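Local coordinates for protein 16S rRNA (guanine(1405)-N(7))-methyltransferase (Klebsiella pneumoniae, PDB 6PI9) that probably methylates the N7 position of guanine 1405 in 16S rRNA with S-adenosyl-L-methionine as donor, thereby conferring resistance to aminoglycosides, at residues 8-13 and 26-31; 145-150 and 161-166. All blocks are in the same frame, centred on the assembly; numbering follows the deposited sequence.

Contact 1: residues 8-13 and 26-31; sequences AALDAL and TVRRVF
Leu10, Leu13 and Ala9 of residues 8-13 meet Phe31, Val27 and Arg28 of residues 26-31 in a buried, apolar helix-helix contact near the N-terminus, the centre of the contact about 21 Å from that of the chain. The two helices run roughly antiparallel, at 138°, with their axes no closer than 10.4 Å, and side chains fill most of the gap between them. Leu10 and Phe31 contribute equally and more than any other residue. Phe31 CG is anti to the backbone N (chi1 177°), and the ring that follows reaches the backbone of Leu10, whose CA stands above its centre. Leu10 lies over one face of that ring in a CH-pi contact, its CB 4.2 Å from the centroid, while its methyl CD1 comes to 3.9 Å from CD2 of Phe31. From the next turn of the same helix, Leu13 brings CD2 obliquely to within 3.7 Å of Phe31 CD1, and Ala9 CB sits 4.0 Å from CZ near the tip of the ring. These two helices, 4-14 and 24-34, form an antiparallel helical pair ahead of the Rossmann-like methyltransferase sheet, and helix 41-57 packs against Ala9, Leu13 and Val30. Toward the start of segment 26-31, Leu13 CG meets Val27 CG1 at 4.0 Å. At the more open border Arg28 CG makes the closest touch, 4.0 Å from Leu10 CD2, and the guanidinium lies obliquely by the same methyl; the chain bends at chi3 (-71°), and NH1 forms a salt bridge with Glu25. Thr26 OG1 and Arg29 NH2 both bind the carboxylate of Asp167, which contacts S-adenosyl-L-homocysteine.

Contact 2: residues 145-150 and 161-166; sequences GCVRLV and TRARAC
Val147 and Val150, one helical turn apart, both pack on Ala163 where helix 144-157 lies against strand 162-165. This is the helix-to-strand half of a beta-alpha-beta unit in the Rossmann-like methyltransferase fold: strand 137-141 leads into the helix, and 162-165 runs parallel to strand 137-141 at the edge of the sheet. Helix and strand run nearly antiparallel, at 157°, with their axes 7.1 Å apart at the closest, an approach at which the small side chain of Ala163 faces the helix. Both valines direct CB at the strand, hold CG1 anti to the backbone N (chi1 169° in Val147) and touch the alanine methyl. Val150 CG1 lies 3.7 Å from Ala163 CB, and the same branch reaches Thr161 CG2 at 4.2 Å. Val147 CG1 is 4.0 Å from Ala163 CB, but this valine also lies over the strand carbonyls: CG1 approaches Ala163 O at 3.6 Å, and CG2 lies 3.7 Å from Arg164 O. The alternation of the strand turns Arg162 and Arg164 away from the helix. The guanidinium of Arg164 forms salt bridges through NH2 with Glu171 and Glu175, while Cys166, just past the strand, touches S-adenosyl-L-homocysteine. Arg162 folds back on its own chain, NH1 donating to Thr161 O at 2.8 Å from above the carbonyl plane, with that oxygen almost in the plane of the guanidinium.

Contacts 1 and 2 share no helix or strand and lie in series along the chain, their centres 22 Å apart and their nearest atoms about 6 Å apart without touching. Contact 1 is the more buried, although it is farther from the centre of the chain; contact 2, on an outermost strand of the sheet, is only partly buried. Neither has a hydrogen bond between its segments. Two helices allow an aromatic ring and leucines to fill a wide gap in contact 1, whereas in contact 2 valine methyls press on an alanine and on strand carbonyls. Each nears the cofactor site differently: 26-31 through Asp167, 161-166 through Cys166 itself.

Contact 1: residues 8-13 and 26-31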
# COMPACT_ATOMS: atom_id res chain seq x y z
N ALA A 8 -10.06 -4.37 26.42
CA ALA A 8 -10.60 -3.09 25.97
C ALA A 8 -9.93 -2.63 24.69
O ALA A 8 -10.59 -2.12 23.77
CB ALA A 8 -10.42 -2.03 27.06
N ALA A 9 -8.61 -2.83 24.59
CA ALA A 9 -7.93 -2.48 23.35
C ALA A 9 -8.39 -3.38 22.20
O ALA A 9 -8.66 -2.89 21.09
CB ALA A 9 -6.42 -2.58 23.54
N LEU A 10 -8.46 -4.69 22.43
CA LEU A 10 -9.01 -5.58 21.40
C LEU A 10 -10.43 -5.16 21.03
O LEU A 10 -10.79 -5.14 19.85
CB LEU A 10 -8.98 -7.02 21.91
CG LEU A 10 -9.56 -8.08 20.97
CD1 LEU A 10 -8.93 -7.92 19.60
CD2 LEU A 10 -9.31 -9.46 21.52
N ASP A 11 -11.25 -4.82 22.02
CA ASP A 11 -12.62 -4.38 21.73
C ASP A 11 -12.64 -3.14 20.84
O ASP A 11 -13.50 -3.01 19.96
CB ASP A 11 -13.37 -4.09 23.04
CG ASP A 11 -13.71 -5.34 23.80
OD1 ASP A 11 -13.68 -6.44 23.18
OD2 ASP A 11 -14.04 -5.23 25.00
N ALA A 12 -11.71 -2.20 21.05
CA ALA A 12 -11.63 -1.04 20.18
C ALA A 12 -11.27 -1.42 18.76
O ALA A 12 -11.69 -0.74 17.82
CB ALA A 12 -10.59 -0.02 20.68
N LEU A 13 -10.54 -2.46 18.61
CA LEU A 13 -10.23 -2.89 17.32
C LEU A 13 -11.45 -3.57 16.71
O LEU A 13 -11.86 -3.26 15.66
CB LEU A 13 -9.11 -3.85 17.48
CG LEU A 13 -7.92 -3.89 16.59
CD1 LEU A 13 -7.40 -2.58 16.14
CD2 LEU A 13 -6.86 -4.73 17.21
N THR A 26 -9.41 -13.23 12.52
CA THR A 26 -8.16 -12.66 12.03
C THR A 26 -7.73 -11.44 12.82
O THR A 26 -6.55 -11.30 13.20
CB THR A 26 -8.32 -12.34 10.54
OG1 THR A 26 -8.59 -13.59 9.89
CG2 THR A 26 -7.07 -11.68 9.96
N VAL A 27 -8.68 -10.54 13.09
CA VAL A 27 -8.38 -9.38 13.93
C VAL A 27 -7.79 -9.85 15.25
O VAL A 27 -6.76 -9.37 15.71
CB VAL A 27 -9.66 -8.55 14.18
CG1 VAL A 27 -9.34 -7.34 15.14
CG2 VAL A 27 -10.24 -8.04 12.84
N ARG A 28 -8.48 -10.77 15.91
CA ARG A 28 -8.03 -11.27 17.21
C ARG A 28 -6.64 -11.93 17.11
O ARG A 28 -5.76 -11.69 17.96
CB ARG A 28 -9.10 -12.24 17.72
CG ARG A 28 -8.99 -12.62 19.13
CD ARG A 28 -10.23 -13.51 19.54
NE ARG A 28 -11.51 -12.78 19.63
CZ ARG A 28 -12.50 -12.91 18.75
NH1 ARG A 28 -12.38 -13.73 17.68
NH2 ARG A 28 -13.64 -12.23 18.94
N ARG A 29 -6.42 -12.78 16.10
CA ARG A 29 -5.11 -13.42 15.93
C ARG A 29 -3.99 -12.39 15.79
O ARG A 29 -2.94 -12.48 16.46
CB ARG A 29 -5.12 -14.36 14.70
CG ARG A 29 -3.77 -15.01 14.43
CD ARG A 29 -3.71 -15.85 13.12
NE ARG A 29 -4.17 -15.15 11.91
CZ ARG A 29 -3.44 -14.25 11.23
NH1 ARG A 29 -2.20 -13.95 11.62
NH2 ARG A 29 -3.95 -13.68 10.13
N VAL A 30 -4.20 -11.38 14.94
CA VAL A 30 -3.16 -10.35 14.75
C VAL A 30 -2.90 -9.63 16.05
O VAL A 30 -1.75 -9.38 16.46
CB VAL A 30 -3.61 -9.39 13.63
CG1 VAL A 30 -2.80 -8.09 13.60
CG2 VAL A 30 -3.48 -10.11 12.28
N PHE A 31 -3.98 -9.27 16.75
CA PHE A 31 -3.75 -8.53 17.99
C PHE A 31 -3.02 -9.39 19.02
O PHE A 31 -2.14 -8.89 19.75
CB PHE A 31 -5.10 -8.01 18.50
CG PHE A 31 -5.02 -7.27 19.83
CD1 PHE A 31 -4.63 -5.93 19.89
CD2 PHE A 31 -5.27 -7.94 21.00
CE1 PHE A 31 -4.54 -5.27 21.10
CE2 PHE A 31 -5.17 -7.30 22.22
CZ PHE A 31 -4.83 -5.97 22.27

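Contact 2: residues 145-150 and 161-166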
# COMPACT_ATOMS: atom_id res chain seq x y z
N GLY A 145 -16.24 -8.20 3.12
CA GLY A 145 -16.89 -7.34 2.14
C GLY A 145 -16.66 -7.85 0.72
O GLY A 145 -17.59 -7.92 -0.09
N CYS A 146 -15.41 -8.22 0.42
CA CYS A 146 -15.11 -8.87 -0.86
C CYS A 146 -15.96 -10.12 -1.05
O CYS A 146 -16.60 -10.32 -2.10
CB CYS A 146 -13.64 -9.20 -0.90
SG CYS A 146 -12.68 -7.69 -1.16
N VAL A 147 -15.95 -11.00 -0.05
CA VAL A 147 -16.70 -12.24 -0.13
C VAL A 147 -18.15 -11.94 -0.46
O VAL A 147 -18.76 -12.58 -1.33
CB VAL A 147 -16.57 -13.02 1.19
CG1 VAL A 147 -17.56 -14.18 1.22
CG2 VAL A 147 -15.18 -13.53 1.34
N ARG A 148 -18.74 -10.97 0.23
CA ARG A 148 -20.17 -10.72 0.04
C ARG A 148 -20.47 -10.24 -1.37
O ARG A 148 -21.46 -10.66 -1.99
CB ARG A 148 -20.66 -9.68 1.03
CG ARG A 148 -21.05 -10.26 2.37
CD ARG A 148 -20.83 -9.27 3.50
NE ARG A 148 -20.81 -9.96 4.77
CZ ARG A 148 -20.19 -9.51 5.86
NH1 ARG A 148 -19.50 -8.36 5.79
NH2 ARG A 148 -20.24 -10.20 7.00
N LEU A 149 -19.64 -9.32 -1.88
CA LEU A 149 -19.85 -8.77 -3.22
C LEU A 149 -19.73 -9.85 -4.28
O LEU A 149 -20.51 -9.89 -5.25
CB LEU A 149 -18.84 -7.66 -3.50
CG LEU A 149 -19.11 -6.33 -2.80
CD1 LEU A 149 -18.00 -5.33 -3.14
CD2 LEU A 149 -20.47 -5.80 -3.17
N VAL A 150 -18.75 -10.74 -4.12
CA VAL A 150 -18.56 -11.82 -5.07
C VAL A 150 -19.79 -12.72 -5.12
O VAL A 150 -20.30 -13.01 -6.20
CB VAL A 150 -17.30 -12.61 -4.70
CG1 VAL A 150 -17.28 -13.90 -5.50
CG2 VAL A 150 -16.09 -11.73 -5.02
N THR A 161 -19.63 -19.51 -9.62
CA THR A 161 -18.65 -18.89 -8.75
C THR A 161 -19.26 -18.48 -7.41
O THR A 161 -20.38 -17.97 -7.35
CB THR A 161 -18.05 -17.68 -9.47
OG1 THR A 161 -17.17 -18.16 -10.49
CG2 THR A 161 -17.23 -16.80 -8.55
N ARG A 162 -18.48 -18.68 -6.35
CA ARG A 162 -18.88 -18.33 -4.98
C ARG A 162 -17.62 -17.89 -4.25
O ARG A 162 -16.51 -18.14 -4.71
CB ARG A 162 -19.50 -19.52 -4.24
CG ARG A 162 -20.88 -20.00 -4.74
CD ARG A 162 -21.96 -18.95 -4.61
NE ARG A 162 -23.28 -19.47 -5.03
CZ ARG A 162 -23.73 -19.46 -6.29
NH1 ARG A 162 -22.98 -18.97 -7.26
NH2 ARG A 162 -24.95 -19.94 -6.58
N ALA A 163 -17.78 -17.30 -3.07
CA ALA A 163 -16.63 -16.99 -2.22
C ALA A 163 -16.98 -17.30 -0.77
O ALA A 163 -18.15 -17.36 -0.39
CB ALA A 163 -16.20 -15.52 -2.33
N ARG A 164 -15.93 -17.51 0.04
CA ARG A 164 -16.16 -17.79 1.44
C ARG A 164 -15.01 -17.22 2.26
O ARG A 164 -13.92 -16.94 1.76
CB ARG A 164 -16.24 -19.30 1.69
CG ARG A 164 -14.92 -19.96 1.25
CD ARG A 164 -14.68 -21.12 2.12
NE ARG A 164 -13.53 -21.96 1.85
CZ ARG A 164 -12.47 -22.08 2.64
NH1 ARG A 164 -12.37 -21.36 3.78
NH2 ARG A 164 -11.53 -22.96 2.31
N ALA A 165 -15.29 -17.03 3.54
CA ALA A 165 -14.23 -16.59 4.47
C ALA A 165 -13.07 -17.58 4.54
O ALA A 165 -13.27 -18.77 4.75
CB ALA A 165 -14.86 -16.46 5.85
N CYS A 166 -11.84 -17.06 4.57
CA CYS A 166 -10.71 -17.97 4.76
C CYS A 166 -9.50 -17.19 5.25
O CYS A 166 -9.10 -16.25 4.55
CB CYS A 166 -10.32 -18.60 3.41
SG CYS A 166 -8.82 -19.59 3.53